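Local coordinates for protein O-ureido-L-serine synthase (Streptomyces lavendulae, PDB 3X44) that catalyses the pyridoxal-phosphate-dependent addition of hydroxyurea to O-acetyl-L-serine, giving O-ureido-L-serine on the way to the antibiotic D-cycloserine, at residues Pro146-Tyr151 with Phe176-Thr181. The protein carries 1 engineered substitution. Numbering follows the deposited sequence.
Sequences PANPSY and FGTTGT. With PUS ((E)-O-(carbamoylamino)-N-({3-hydroxy-2-methyl-5-[(phosphonooxy)methyl]pyridin-4-yl}methylidene)-L-serine), chain C.
The flat carboxamide of N148 meets T178 at one edge: its ND2 gives a hydrogen bond to T178 OG1 at 2.9 Å. The acceptor lies in the amide plane, and the N-H...O angle is 157°. G180 CA lies over one face of the amide, toward its oxygen end, 3.5 Å from N148 OD1. T178 belongs to the glycine- and threonine-rich phosphate-binding loop of this fold-type II PLP enzyme, between strand 171-174 and helix 180-192; G177-T181 covers its end and the first helical residues. N148 lies near the N-terminal end of helix 147-164. Its CG stands anti to the backbone N (chi1 171°), which extends the amide to the loop. ND2 also bonds to Q142 O, so two acceptors fix the amide's rotation. N148 probably helps to position T178 from the second shell. The helices also touch through P149, whose CA-H points to G180 O at 3.5 Å. On the ligand side, G177 N and T179 N both bond to PUS O3P, while T181 uses N and OG1 on PUS O2P. T178 OG1 ties these elements together: it accepts from G180 N in an ST turn, accepts from N148 ND2, and donates to PUS O1P at 2.6 Å.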
loop_
_atom_site.group_PDB
_atom_site.type_symbol
_atom_site.label_atom_id
_atom_site.label_comp_id
_atom_site.label_asym_id
_atom_site.label_seq_id
_atom_site.Cartn_x
_atom_site.Cartn_y
_atom_site.Cartn_z
ATOM N N PRO A 146 -14.051 2.358 25.756
ATOM C CA PRO A 146 -14.363 3.151 24.563
ATOM C C PRO A 146 -13.265 3.032 23.506
ATOM O O PRO A 146 -13.523 3.199 22.316
ATOM C CB PRO A 146 -14.483 4.575 25.099
ATOM C CG PRO A 146 -14.801 4.410 26.549
ATOM C CD PRO A 146 -14.052 3.188 26.977
ATOM N N ALA A 147 -12.045 2.746 23.951
ATOM C CA ALA A 147 -10.903 2.597 23.047
ATOM C C ALA A 147 -11.081 1.415 22.093
ATOM O O ALA A 147 -10.364 1.290 21.106
ATOM C CB ALA A 147 -9.620 2.423 23.858
ATOM N N ASN A 148 -12.034 0.548 22.401
ATOM C CA ASN A 148 -12.313 -0.626 21.586
ATOM C C ASN A 148 -13.052 -0.188 20.316
ATOM O O ASN A 148 -12.468 -0.183 19.234
ATOM C CB ASN A 148 -13.123 -1.630 22.425
ATOM C CG ASN A 148 -13.654 -2.806 21.619
ATOM O OD1 ASN A 148 -13.445 -2.912 20.405
ATOM N ND2 ASN A 148 -14.351 -3.705 22.303
ATOM N N PRO A 149 -14.330 0.221 20.434
ATOM C CA PRO A 149 -15.074 0.650 19.244
ATOM C C PRO A 149 -14.434 1.824 18.496
ATOM O O PRO A 149 -14.592 1.958 17.281
ATOM C CB PRO A 149 -16.465 1.011 19.795
ATOM C CG PRO A 149 -16.249 1.265 21.244
ATOM C CD PRO A 149 -15.157 0.322 21.652
ATOM N N SER A 150 -13.707 2.671 19.220
ATOM C CA SER A 150 -13.073 3.826 18.601
ATOM C C SER A 150 -12.008 3.439 17.582
ATOM O O SER A 150 -11.901 4.067 16.535
ATOM C CB SER A 150 -12.467 4.744 19.671
ATOM O OG SER A 150 -11.146 4.348 19.992
ATOM N N TYR A 151 -11.217 2.411 17.862
ATOM C CA TYR A 151 -10.203 2.022 16.886
ATOM C C TYR A 151 -10.885 1.447 15.652
ATOM O O TYR A 151 -10.324 1.469 14.567
ATOM C CB TYR A 151 -9.231 0.997 17.468
ATOM C CG TYR A 151 -7.881 0.989 16.771
ATOM C CD1 TYR A 151 -6.910 1.951 17.065
ATOM C CD2 TYR A 151 -7.576 0.009 15.826
ATOM C CE1 TYR A 151 -5.650 1.924 16.427
ATOM C CE2 TYR A 151 -6.336 -0.021 15.194
ATOM C CZ TYR A 151 -5.379 0.928 15.494
ATOM O OH TYR A 151 -4.154 0.858 14.864
ATOM N N PHE A 176 -20.850 -10.674 17.043
ATOM C CA PHE A 176 -20.293 -9.832 18.085
ATOM C C PHE A 176 -19.975 -10.537 19.386
ATOM O O PHE A 176 -20.632 -11.501 19.772
ATOM C CB PHE A 176 -21.214 -8.634 18.354
ATOM C CG PHE A 176 -22.535 -8.993 18.968
ATOM C CD1 PHE A 176 -22.637 -9.250 20.331
ATOM C CD2 PHE A 176 -23.692 -9.025 18.191
ATOM C CE1 PHE A 176 -23.870 -9.529 20.916
ATOM C CE2 PHE A 176 -24.938 -9.304 18.764
ATOM C CZ PHE A 176 -25.025 -9.555 20.131
ATOM N N GLY A 177 -18.917 -10.055 20.030
ATOM C CA GLY A 177 -18.488 -10.565 21.317
ATOM C C GLY A 177 -18.588 -9.333 22.206
ATOM O O GLY A 177 -19.505 -9.215 23.020
ATOM N N THR A 178 -17.656 -8.400 22.030
ATOM C CA THR A 178 -17.682 -7.154 22.793
ATOM C C THR A 178 -18.583 -6.140 22.078
ATOM O O THR A 178 -19.047 -5.167 22.682
ATOM C CB THR A 178 -16.273 -6.540 22.912
ATOM O OG1 THR A 178 -15.816 -6.114 21.617
ATOM C CG2 THR A 178 -15.300 -7.558 23.482
ATOM N N THR A 179 -18.841 -6.409 20.796
ATOM C CA THR A 179 -19.638 -5.558 19.896
ATOM C C THR A 179 -18.842 -4.333 19.450
ATOM O O THR A 179 -19.369 -3.449 18.773
ATOM C CB THR A 179 -21.002 -5.087 20.504
ATOM O OG1 THR A 179 -20.817 -3.897 21.280
ATOM C CG2 THR A 179 -21.616 -6.177 21.350
ATOM N N GLY A 180 -17.559 -4.298 19.797
ATOM C CA GLY A 180 -16.735 -3.170 19.395
ATOM C C GLY A 180 -16.677 -3.005 17.882
ATOM O O GLY A 180 -16.663 -1.883 17.368
ATOM N N THR A 181 -16.634 -4.123 17.163
ATOM C CA THR A 181 -16.568 -4.081 15.707
ATOM C C THR A 181 -17.880 -3.549 15.162
ATOM O O THR A 181 -17.901 -2.622 14.373
ATOM C CB THR A 181 -16.305 -5.486 15.114
ATOM O OG1 THR A 181 -14.971 -5.896 15.434
ATOM C CG2 THR A 181 -16.457 -5.472 13.605
HETATM N N PUS C . -13.155 -11.896 20.767
HETATM C CA PUS C . -12.940 -11.223 22.112
HETATM C CB PUS C . -14.264 -11.179 22.954
HETATM O OG PUS C . -14.771 -12.571 23.186
HETATM N ND PUS C . -15.457 -12.670 24.454
HETATM C CE PUS C . -16.738 -13.101 24.489
HETATM N NZ2 PUS C . -17.496 -13.061 23.378
HETATM O OZ1 PUS C . -17.199 -13.516 25.504
HETATM C C PUS C . -11.859 -12.006 22.889
HETATM O O PUS C . -11.089 -12.701 22.287
HETATM O OT PUS C . -11.787 -11.917 24.091
HETATM C C2 PUS C . -13.935 -13.959 16.905
HETATM C C3 PUS C . -13.538 -13.250 18.135
HETATM C C4 PUS C . -14.316 -12.080 18.562
HETATM C C5 PUS C . -15.444 -11.642 17.732
HETATM C C6 PUS C . -15.756 -12.407 16.515
HETATM C C2A PUS C . -13.188 -15.184 16.460
HETATM C C4A PUS C . -14.076 -11.431 19.906
HETATM C C5A PUS C . -16.286 -10.432 18.110
HETATM N N1 PUS C . -15.009 -13.511 16.164
HETATM O O3 PUS C . -12.443 -13.637 18.817
HETATM O O1P PUS C . -15.514 -8.245 20.090
HETATM O O2P PUS C . -15.472 -6.820 18.204
HETATM O O3P PUS C . -17.466 -7.994 18.753
HETATM O O4P PUS C . -15.544 -9.189 17.874
HETATM P P PUS C . -16.003 -8.062 18.737
#